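Local coordinates for uncharacterized protein A6V7T0 (Pseudomonas aeruginosa, PDB 3K12) that is of unknown function but belongs to the YjgF-like (endoribonuclease L-PSP) family of small alpha/beta proteins, here assembled from three copies of the chain, at residues Val21-Gln26 with Arg48-Val53; Asp37-Ile42 with Trp104-Ile109; Gly75-Trp80 with Pro90-Ser95. All blocks are in the same frame, centred on the assembly; numbering follows the deposited sequence.

Interaction 1 of 3, residues Val21-Gln26 with Arg48-Val53; sequences VYIGGQ and RLLQSV
Ile-23 and Val-21 pack on Leu-49 and Leu-50, where the last turn of helix 35-52 runs roughly antiparallel over strand 20-26, their short axes 154° apart in direction. The Ile-23 side chain touches the helix with two branches: CD1 rests 3.9 Å from Leu-49 CB, while CG2 meets Leu-49 CD1. Its CG1 stands anti to the carbonyl carbon (chi1 -66°), and from there CD1 also reaches Leu-50 CD2 at 4.0 Å, the Ile-23 and Leu-50 side chains crossing at about a right angle. The same Leu-50 methyl serves a second partner, Val-21 CG1, also 4.0 Å away. Where the helix gives way to loop, Val-21 CG2 faces Val-53 CG2 more loosely, at 4.4 Å.

Gln-26 meets Leu-49 by packing alone, NE2 to CD1, tip to tip at 4.1 Å; its polar bonds are made elsewhere. Its chain bends at chi2 (-60°) and turns the amide back along its own strand, where NE2 donates to Gly-24 O at 3.3 Å from well above that carbonyl's plane; OE1 accepts from Asn-45 ND2 of the helix. Within the helix end, Ser-52 OG donates to Leu-49 O at 2.7 Å.

Strands 12-17 and 106-113 flank strand 20-26, and Met-14 and Ala-112 extend the buried apolar layer. The arrangement is the helix-on-sheet packing of the YjgF-like alpha/beta fold.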
loop_
_atom_site.group_PDB
_atom_site.type_symbol
_atom_site.label_atom_id
_atom_site.label_comp_id
_atom_site.label_asym_id
_atom_site.label_seq_id
_atom_site.Cartn_x
_atom_site.Cartn_y
_atom_site.Cartn_z
ATOM N N VAL D 21 10.841 8.312 2.297
ATOM C CA VAL D 21 11.198 7.206 3.154
ATOM C C VAL D 21 10.185 6.088 3.015
ATOM O O VAL D 21 8.975 6.330 3.111
ATOM C CB VAL D 21 11.123 7.684 4.635
ATOM C CG1 VAL D 21 11.433 6.548 5.593
ATOM C CG2 VAL D 21 12.045 8.896 4.838
ATOM N N TYR D 22 10.666 4.864 2.816
ATOM C CA TYR D 22 9.818 3.675 2.792
ATOM C C TYR D 22 10.198 2.809 3.965
ATOM O O TYR D 22 11.369 2.471 4.120
ATOM C CB TYR D 22 9.989 2.859 1.466
ATOM C CG TYR D 22 9.587 3.673 0.256
ATOM C CD1 TYR D 22 8.295 3.565 -0.284
ATOM C CD2 TYR D 22 10.436 4.600 -0.296
ATOM C CE1 TYR D 22 7.872 4.366 -1.364
ATOM C CE2 TYR D 22 10.037 5.412 -1.388
ATOM C CZ TYR D 22 8.735 5.292 -1.900
ATOM O OH TYR D 22 8.335 6.076 -2.963
ATOM N N ILE D 23 9.227 2.453 4.797
ATOM C CA ILE D 23 9.424 1.511 5.881
ATOM C C ILE D 23 8.497 0.316 5.660
ATOM O O ILE D 23 7.274 0.475 5.484
ATOM C CB ILE D 23 9.158 2.191 7.263
ATOM C CG1 ILE D 23 10.211 3.280 7.514
ATOM C CG2 ILE D 23 9.168 1.127 8.359
ATOM C CD1 ILE D 23 9.878 4.139 8.738
ATOM N N GLY D 24 9.089 -0.862 5.651
ATOM C CA GLY D 24 8.392 -2.114 5.399
ATOM C C GLY D 24 7.508 -2.565 6.540
ATOM O O GLY D 24 7.386 -1.845 7.555
ATOM N N GLY D 25 6.939 -3.753 6.416
ATOM C CA GLY D 25 5.965 -4.244 7.373
ATOM C C GLY D 25 6.500 -4.220 8.787
ATOM O O GLY D 25 7.546 -4.821 9.099
ATOM N N GLN D 26 5.797 -3.496 9.641
ATOM C CA GLN D 26 6.184 -3.350 11.047
ATOM C C GLN D 26 5.214 -4.082 11.945
ATOM O O GLN D 26 3.998 -3.827 11.900
ATOM C CB GLN D 26 6.171 -1.870 11.420
ATOM C CG GLN D 26 7.266 -1.043 10.741
ATOM C CD GLN D 26 8.641 -1.534 11.097
ATOM O OE1 GLN D 26 8.974 -1.639 12.263
ATOM N NE2 GLN D 26 9.451 -1.858 10.082
ATOM N N ARG D 48 11.632 5.696 15.753
ATOM C CA ARG D 48 13.098 5.507 15.858
ATOM C C ARG D 48 13.694 5.500 14.463
ATOM O O ARG D 48 14.673 6.185 14.199
ATOM C CB ARG D 48 13.414 4.225 16.584
ATOM C CG ARG D 48 14.893 3.883 16.630
ATOM C CD ARG D 48 15.134 2.520 17.250
ATOM N NE ARG D 48 14.658 1.434 16.407
ATOM C CZ ARG D 48 15.311 0.976 15.330
ATOM N NH1 ARG D 48 14.801 -0.016 14.629
ATOM N NH2 ARG D 48 16.464 1.503 14.947
ATOM N N LEU D 49 13.058 4.736 13.569
ATOM C CA LEU D 49 13.533 4.647 12.204
ATOM C C LEU D 49 13.489 5.991 11.493
ATOM O O LEU D 49 14.488 6.423 10.907
ATOM C CB LEU D 49 12.713 3.609 11.434
ATOM C CG LEU D 49 13.001 2.144 11.731
ATOM C CD1 LEU D 49 11.926 1.208 11.185
ATOM C CD2 LEU D 49 14.377 1.774 11.166
ATOM N N LEU D 50 12.362 6.710 11.621
ATOM C CA LEU D 50 12.233 8.024 11.009
ATOM C C LEU D 50 13.293 8.988 11.529
ATOM O O LEU D 50 13.950 9.667 10.775
ATOM C CB LEU D 50 10.851 8.619 11.290
ATOM C CG LEU D 50 9.747 7.925 10.511
ATOM C CD1 LEU D 50 8.380 8.403 11.013
ATOM C CD2 LEU D 50 9.904 8.099 8.951
ATOM N N GLN D 51 13.441 9.053 12.840
ATOM C CA GLN D 51 14.368 10.044 13.399
ATOM C C GLN D 51 15.820 9.748 13.025
ATOM O O GLN D 51 16.627 10.683 12.877
ATOM C CB GLN D 51 14.187 10.142 14.918
ATOM C CG GLN D 51 12.846 10.758 15.275
ATOM C CD GLN D 51 12.648 11.059 16.736
ATOM O OE1 GLN D 51 11.587 11.575 17.122
ATOM N NE2 GLN D 51 13.653 10.768 17.554
ATOM N N SER D 52 16.127 8.468 12.823
ATOM C CA SER D 52 17.501 8.074 12.448
ATOM C C SER D 52 17.943 8.675 11.116
ATOM O O SER D 52 19.149 8.767 10.846
ATOM C CB SER D 52 17.669 6.555 12.459
ATOM O OG SER D 52 17.153 5.960 11.272
ATOM N N VAL D 53 16.979 9.031 10.265
ATOM C CA VAL D 53 17.283 9.658 8.974
ATOM C C VAL D 53 16.858 11.113 8.880
ATOM O O VAL D 53 16.900 11.706 7.823
ATOM C CB VAL D 53 16.744 8.820 7.768
ATOM C CG1 VAL D 53 17.411 7.460 7.780
ATOM C CG2 VAL D 53 15.238 8.687 7.801
#

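Interaction 2 of 3, residues Asp37-Ile42 with Trp104-Ile109; sequences DQTRQI and WRVEMI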
loop_
_atom_site.group_PDB
_atom_site.type_symbol
_atom_site.label_atom_id
_atom_site.label_comp_id
_atom_site.label_asym_id
_atom_site.label_seq_id
_atom_site.Cartn_x
_atom_site.Cartn_y
_atom_site.Cartn_z
ATOM N N ASP D 37 -0.830 -2.116 23.220
ATOM C CA ASP D 37 0.588 -2.373 23.461
ATOM C C ASP D 37 1.312 -2.570 22.122
ATOM O O ASP D 37 2.356 -1.953 21.889
ATOM C CB ASP D 37 0.762 -3.586 24.385
ATOM C CG ASP D 37 2.226 -3.968 24.602
ATOM O OD1 ASP D 37 3.034 -3.083 24.950
ATOM O OD2 ASP D 37 2.571 -5.157 24.425
ATOM N N GLN D 38 0.730 -3.385 21.248
ATOM C CA GLN D 38 1.371 -3.701 19.955
ATOM C C GLN D 38 1.446 -2.490 19.044
ATOM O O GLN D 38 2.473 -2.252 18.397
ATOM C CB GLN D 38 0.675 -4.841 19.258
ATOM C CG GLN D 38 0.782 -6.151 20.034
ATOM C CD GLN D 38 0.514 -7.374 19.196
ATOM O OE1 GLN D 38 0.641 -7.344 17.965
ATOM N NE2 GLN D 38 0.172 -8.484 19.855
ATOM N N THR D 39 0.390 -1.683 19.054
ATOM C CA THR D 39 0.341 -0.462 18.264
ATOM C C THR D 39 1.422 0.528 18.740
ATOM O O THR D 39 2.123 1.149 17.939
ATOM C CB THR D 39 -1.066 0.175 18.299
ATOM O OG1 THR D 39 -2.020 -0.774 17.789
ATOM C CG2 THR D 39 -1.107 1.439 17.448
ATOM N N ARG D 40 1.560 0.672 20.070
ATOM C CA ARG D 40 2.576 1.567 20.619
ATOM C C ARG D 40 3.975 1.095 20.225
ATOM O O ARG D 40 4.797 1.911 19.831
ATOM C CB ARG D 40 2.523 1.539 22.145
ATOM C CG ARG D 40 1.235 1.974 22.741
ATOM C CD ARG D 40 1.144 1.684 24.281
ATOM N NE ARG D 40 -0.104 2.285 24.735
ATOM C CZ ARG D 40 -0.291 3.607 24.729
ATOM N NH1 ARG D 40 -1.449 4.138 25.073
ATOM N NH2 ARG D 40 0.711 4.389 24.368
ATOM N N GLN D 41 4.235 -0.199 20.389
ATOM C CA GLN D 41 5.543 -0.774 20.004
ATOM C C GLN D 41 5.892 -0.451 18.550
ATOM O O GLN D 41 7.023 -0.044 18.245
ATOM C CB GLN D 41 5.592 -2.284 20.166
ATOM C CG GLN D 41 5.656 -2.792 21.616
ATOM C CD GLN D 41 5.649 -4.298 21.652
ATOM O OE1 GLN D 41 6.526 -4.949 21.077
ATOM N NE2 GLN D 41 4.627 -4.877 22.292
ATOM N N ILE D 42 4.913 -0.644 17.665
ATOM C CA ILE D 42 5.101 -0.409 16.239
ATOM C C ILE D 42 5.337 1.061 15.962
ATOM O O ILE D 42 6.275 1.408 15.259
ATOM C CB ILE D 42 3.903 -0.949 15.443
ATOM C CG1 ILE D 42 3.906 -2.485 15.438
ATOM C CG2 ILE D 42 3.903 -0.381 13.998
ATOM C CD1 ILE D 42 2.568 -3.078 15.077
ATOM N N TRP D 104 0.459 -11.633 16.081
ATOM C CA TRP D 104 0.465 -10.234 15.678
ATOM C C TRP D 104 -0.959 -9.718 15.560
ATOM O O TRP D 104 -1.772 -10.330 14.868
ATOM C CB TRP D 104 1.113 -10.114 14.302
ATOM C CG TRP D 104 2.570 -10.500 14.280
ATOM C CD1 TRP D 104 3.425 -10.599 15.351
ATOM C CD2 TRP D 104 3.337 -10.816 13.122
ATOM N NE1 TRP D 104 4.683 -10.967 14.918
ATOM C CE2 TRP D 104 4.653 -11.104 13.552
ATOM C CE3 TRP D 104 3.044 -10.879 11.757
ATOM C CZ2 TRP D 104 5.669 -11.452 12.658
ATOM C CZ3 TRP D 104 4.063 -11.236 10.866
ATOM C CH2 TRP D 104 5.345 -11.523 11.325
ATOM N N ARG D 105 -1.259 -8.599 16.217
ATOM C CA ARG D 105 -2.616 -8.060 16.180
ATOM C C ARG D 105 -2.710 -6.988 15.102
ATOM O O ARG D 105 -3.817 -6.628 14.688
ATOM C CB ARG D 105 -3.021 -7.465 17.545
ATOM C CG ARG D 105 -3.193 -8.530 18.634
ATOM C CD ARG D 105 -3.557 -7.928 19.988
ATOM N NE ARG D 105 -3.788 -9.027 20.936
ATOM C CZ ARG D 105 -4.919 -9.720 21.048
ATOM N NH1 ARG D 105 -5.995 -9.422 20.328
ATOM N NH2 ARG D 105 -4.986 -10.728 21.916
ATOM N N VAL D 106 -1.561 -6.499 14.640
ATOM C CA VAL D 106 -1.560 -5.410 13.671
ATOM C C VAL D 106 -0.197 -5.339 12.986
ATOM O O VAL D 106 0.836 -5.713 13.549
ATOM C CB VAL D 106 -1.921 -4.042 14.333
ATOM C CG1 VAL D 106 -0.891 -3.616 15.382
ATOM C CG2 VAL D 106 -2.155 -2.953 13.268
ATOM N N GLU D 107 -0.211 -4.865 11.746
ATOM C CA GLU D 107 0.998 -4.644 10.987
ATOM C C GLU D 107 0.819 -3.349 10.221
ATOM O O GLU D 107 -0.270 -3.097 9.696
ATOM C CB GLU D 107 1.246 -5.806 10.034
ATOM C CG GLU D 107 2.510 -5.626 9.169
ATOM C CD GLU D 107 2.977 -6.907 8.463
ATOM O OE1 GLU D 107 3.951 -6.817 7.657
ATOM O OE2 GLU D 107 2.417 -7.992 8.712
HETATM N N MSE D 108 1.857 -2.522 10.177
HETATM C CA MSE D 108 1.797 -1.223 9.478
HETATM C C MSE D 108 2.880 -1.144 8.425
HETATM O O MSE D 108 3.997 -1.675 8.611
HETATM C CB MSE D 108 2.012 -0.093 10.448
HETATM C CG MSE D 108 0.815 0.046 11.380
HETATM SE SE MSE D 108 0.976 1.616 12.495
HETATM C CE MSE D 108 -0.522 1.322 13.681
ATOM N N ILE D 109 2.569 -0.433 7.343
ATOM C CA ILE D 109 3.496 -0.210 6.221
ATOM C C ILE D 109 3.497 1.281 5.928
ATOM O O ILE D 109 2.420 1.893 5.817
ATOM C CB ILE D 109 3.035 -0.963 4.939
ATOM C CG1 ILE D 109 2.625 -2.394 5.263
ATOM C CG2 ILE D 109 4.162 -0.925 3.888
ATOM C CD1 ILE D 109 1.777 -3.080 4.140
HETATM O O HOH W 1 2.194 -6.792 15.775
#
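Helix 37-42 and strand 106-109 run nearly parallel, their axes 8.9 Å apart and 25° from alignment, with Gln-38 and Ile-42 turned to the strand and Thr-39 beside them. This is the alpha-on-beta layer of the YjgF-like fold, where helix 35-52 packs on the sheet. In the apolar part, Ile-42 divides its branches between two strand residues: CD1 presses against Val-106 CG1 at 3.5 Å, and CG2 lies 3.8 Å from the selenium atom of Met-108, present as selenomethionine. Val-106 CG1 stands between the backbone N and the carbonyl carbon (chi1 63°), where it faces the helix and also meets Thr-39 OG1. The extended Met-108 chain carries its CE on to Thr-39 CG2, 3.8 Å away, the two side chains crossing at about a right angle; Leu-76 of helix 73-83 touches both residues. Thr-39 OG1 itself is hydrogen-bonded to Ile-35 O in its own helix.

Just before the strand, at Arg-105, the contact turns polar. The Gln-38 amide lies across the Arg-105 chain, its NE2 3.6 Å from Arg-105 CG, and that nitrogen is hydrogen-bonded to Gly-33 O and Arg-103 O. The Arg-105 guanidinium leads away to a salt bridge with Asp-72. Gln-38 OE1 receives two donors: Arg-105 N, in a nearly straight bond of 2.9 Å (N-H...O 171°), and a water at 2.7 Å, whose other hydrogen bond goes to Val-106 O at 2.8 Å.

Interaction 3 of 3, residues Gly75-Trp80 with Pro90-Ser95; sequences GLNQVW and PTRACS
Arg-92 reaches from the strand to Asn-77 on the helix and grips its OD1 end-on with both terminal nitrogens, NH1 at 3.0 Å and NH2 at 2.9 Å. The single oxygen lies near the guanidinium plane, and each bond is bent, with N-H...O angles of 138° and 142°. The same NH1 sits over one face of the Trp-80 indole, 3.4 Å from Trp-80 CG. Because ring and guanidinium planes are 87° apart, this cation-pi contact is made by the edge of the guanidinium, with Arg-92 CZ 4.5 Å from the centroid of the five-membered ring and almost on its normal. The aliphatic part of the arginine runs past the indole in the opposite sense, with Arg-92 CD 3.5 Å from Trp-80 CZ2. A bend at chi3 sets NE off the line of the preceding chain, and the guanidinium continues from there to Asn-77.

Next to this group, Pro-90 CG meets the far end of the indole at Trp-80 CH2, 3.6 Å away. A water in the plane of the ring accepts from Trp-80 NE1 and donates to Pro-90 O, bridging the indole to the backbone before the strand. Leu-76 CD2 packs on Cys-94 SG at 3.9 Å. Farther out, Phe-84 meets the Trp-80 ring, and Tyr-73 touches Arg-92 and Cys-94.

The pair belongs to the beta-alpha-beta unit of strand 60-67, helix 73-83 and strand 91-96; helix 35-52 flanks the helix, strand 60-67 pairs with strand 91-96, and Arg-92 makes backbone hydrogen bonds to the third subunit.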
loop_
_atom_site.group_PDB
_atom_site.type_symbol
_atom_site.label_atom_id
_atom_site.label_comp_id
_atom_site.label_asym_id
_atom_site.label_seq_id
_atom_site.Cartn_x
_atom_site.Cartn_y
_atom_site.Cartn_z
ATOM N N GLY D 75 -9.124 -0.081 20.037
ATOM C CA GLY D 75 -7.824 0.035 20.724
ATOM C C GLY D 75 -6.724 0.579 19.830
ATOM O O GLY D 75 -5.922 1.423 20.255
ATOM N N LEU D 76 -6.700 0.111 18.583
ATOM C CA LEU D 76 -5.775 0.659 17.601
ATOM C C LEU D 76 -5.970 2.159 17.497
ATOM O O LEU D 76 -5.017 2.949 17.553
ATOM C CB LEU D 76 -6.060 0.009 16.230
ATOM C CG LEU D 76 -5.527 0.762 14.998
ATOM C CD1 LEU D 76 -4.040 0.570 14.919
ATOM C CD2 LEU D 76 -6.206 0.285 13.702
ATOM N N ASN D 77 -7.235 2.571 17.345
ATOM C CA ASN D 77 -7.488 3.990 17.125
ATOM C C ASN D 77 -7.250 4.859 18.356
ATOM O O ASN D 77 -6.893 6.019 18.217
ATOM C CB ASN D 77 -8.891 4.233 16.579
ATOM C CG ASN D 77 -9.071 3.664 15.207
ATOM O OD1 ASN D 77 -8.133 3.603 14.399
ATOM N ND2 ASN D 77 -10.279 3.212 14.923
ATOM N N GLN D 78 -7.426 4.265 19.536
ATOM C CA GLN D 78 -7.142 4.949 20.808
ATOM C C GLN D 78 -5.687 5.414 20.830
ATOM O O GLN D 78 -5.400 6.586 21.097
ATOM C CB GLN D 78 -7.440 4.006 21.977
ATOM C CG GLN D 78 -7.114 4.519 23.389
ATOM C CD GLN D 78 -7.088 3.364 24.404
ATOM O OE1 GLN D 78 -6.352 3.405 25.398
ATOM N NE2 GLN D 78 -7.861 2.324 24.140
ATOM N N VAL D 79 -4.774 4.506 20.498
ATOM C CA VAL D 79 -3.351 4.874 20.471
ATOM C C VAL D 79 -3.037 5.834 19.319
ATOM O O VAL D 79 -2.332 6.827 19.500
ATOM C CB VAL D 79 -2.452 3.610 20.404
ATOM C CG1 VAL D 79 -0.989 3.974 20.303
ATOM C CG2 VAL D 79 -2.717 2.736 21.621
ATOM N N TRP D 80 -3.551 5.514 18.115
ATOM C CA TRP D 80 -3.365 6.374 16.956
ATOM C C TRP D 80 -3.713 7.839 17.273
ATOM O O TRP D 80 -2.968 8.753 16.952
ATOM C CB TRP D 80 -4.221 5.840 15.787
ATOM C CG TRP D 80 -4.016 6.579 14.501
ATOM C CD1 TRP D 80 -4.665 7.695 14.091
ATOM C CD2 TRP D 80 -3.068 6.258 13.461
ATOM N NE1 TRP D 80 -4.195 8.103 12.854
ATOM C CE2 TRP D 80 -3.217 7.232 12.448
ATOM C CE3 TRP D 80 -2.119 5.241 13.289
ATOM C CZ2 TRP D 80 -2.455 7.220 11.252
ATOM C CZ3 TRP D 80 -1.364 5.220 12.111
ATOM C CH2 TRP D 80 -1.533 6.211 11.111
ATOM N N PRO D 90 -0.811 11.025 9.407
ATOM C CA PRO D 90 -0.754 10.667 7.989
ATOM C C PRO D 90 -2.061 10.090 7.478
ATOM O O PRO D 90 -2.927 9.652 8.270
ATOM C CB PRO D 90 0.297 9.565 7.966
ATOM C CG PRO D 90 0.149 8.881 9.353
ATOM C CD PRO D 90 -0.077 10.076 10.270
ATOM N N THR D 91 -2.173 10.053 6.147
ATOM C CA THR D 91 -3.271 9.302 5.536
ATOM C C THR D 91 -3.137 7.838 5.907
ATOM O O THR D 91 -2.023 7.347 6.108
ATOM C CB THR D 91 -3.314 9.475 4.002
ATOM O OG1 THR D 91 -2.220 8.757 3.387
ATOM C CG2 THR D 91 -3.287 10.944 3.626
ATOM N N ARG D 92 -4.252 7.130 5.984
ATOM C CA ARG D 92 -4.246 5.741 6.405
ATOM C C ARG D 92 -5.329 4.958 5.691
ATOM O O ARG D 92 -6.307 5.520 5.207
ATOM C CB ARG D 92 -4.319 5.598 7.933
ATOM C CG ARG D 92 -5.328 6.484 8.625
ATOM C CD ARG D 92 -5.535 6.074 10.082
ATOM N NE ARG D 92 -6.514 5.006 10.249
ATOM C CZ ARG D 92 -6.819 4.478 11.432
ATOM N NH1 ARG D 92 -6.192 4.906 12.535
ATOM N NH2 ARG D 92 -7.712 3.498 11.519
ATOM N N ALA D 93 -5.150 3.662 5.655
ATOM C CA ALA D 93 -6.190 2.755 5.167
ATOM C C ALA D 93 -6.089 1.480 5.971
ATOM O O ALA D 93 -5.031 0.842 5.995
ATOM C CB ALA D 93 -6.035 2.484 3.679
ATOM N N CYS D 94 -7.171 1.122 6.644
ATOM C CA CYS D 94 -7.159 -0.003 7.571
ATOM C C CYS D 94 -8.163 -1.015 7.106
ATOM O O CYS D 94 -9.294 -0.645 6.793
ATOM C CB CYS D 94 -7.563 0.486 8.963
ATOM S SG CYS D 94 -7.650 -0.852 10.243
ATOM N N SER D 95 -7.745 -2.272 7.053
ATOM C CA SER D 95 -8.663 -3.381 6.764
ATOM C C SER D 95 -8.260 -4.615 7.581
ATOM O O SER D 95 -7.195 -4.632 8.217
ATOM C CB SER D 95 -8.680 -3.656 5.255
ATOM O OG SER D 95 -7.423 -4.183 4.822
HETATM O O HOH W 2 -4.861 9.732 10.298
#

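In the fold
All three contacts pack helices on one mixed sheet. Interactions 1 and 2 use opposite ends of helix 35-52 on the neighbouring strands 20-26 and 106-113; their centres are about 14 Å apart, and they join where Gln-26 N probably bonds to Met-108 O at 2.8 Å. Interaction 3, nested in the loop that interaction 2 closes, has its centre about 10 Å from that of interaction 2. Leu-76 CD1 links them, 3.8 Å from both Thr-39 OG1 and Met-108 CE. Interactions 1 and 3 do not touch, their nearest atoms being about 8 Å apart. A glycerol, probably from the crystallisation liquor, is hydrogen-bonded to OE1 of Glu-107, whose CB is directed away from the helix of interaction 2.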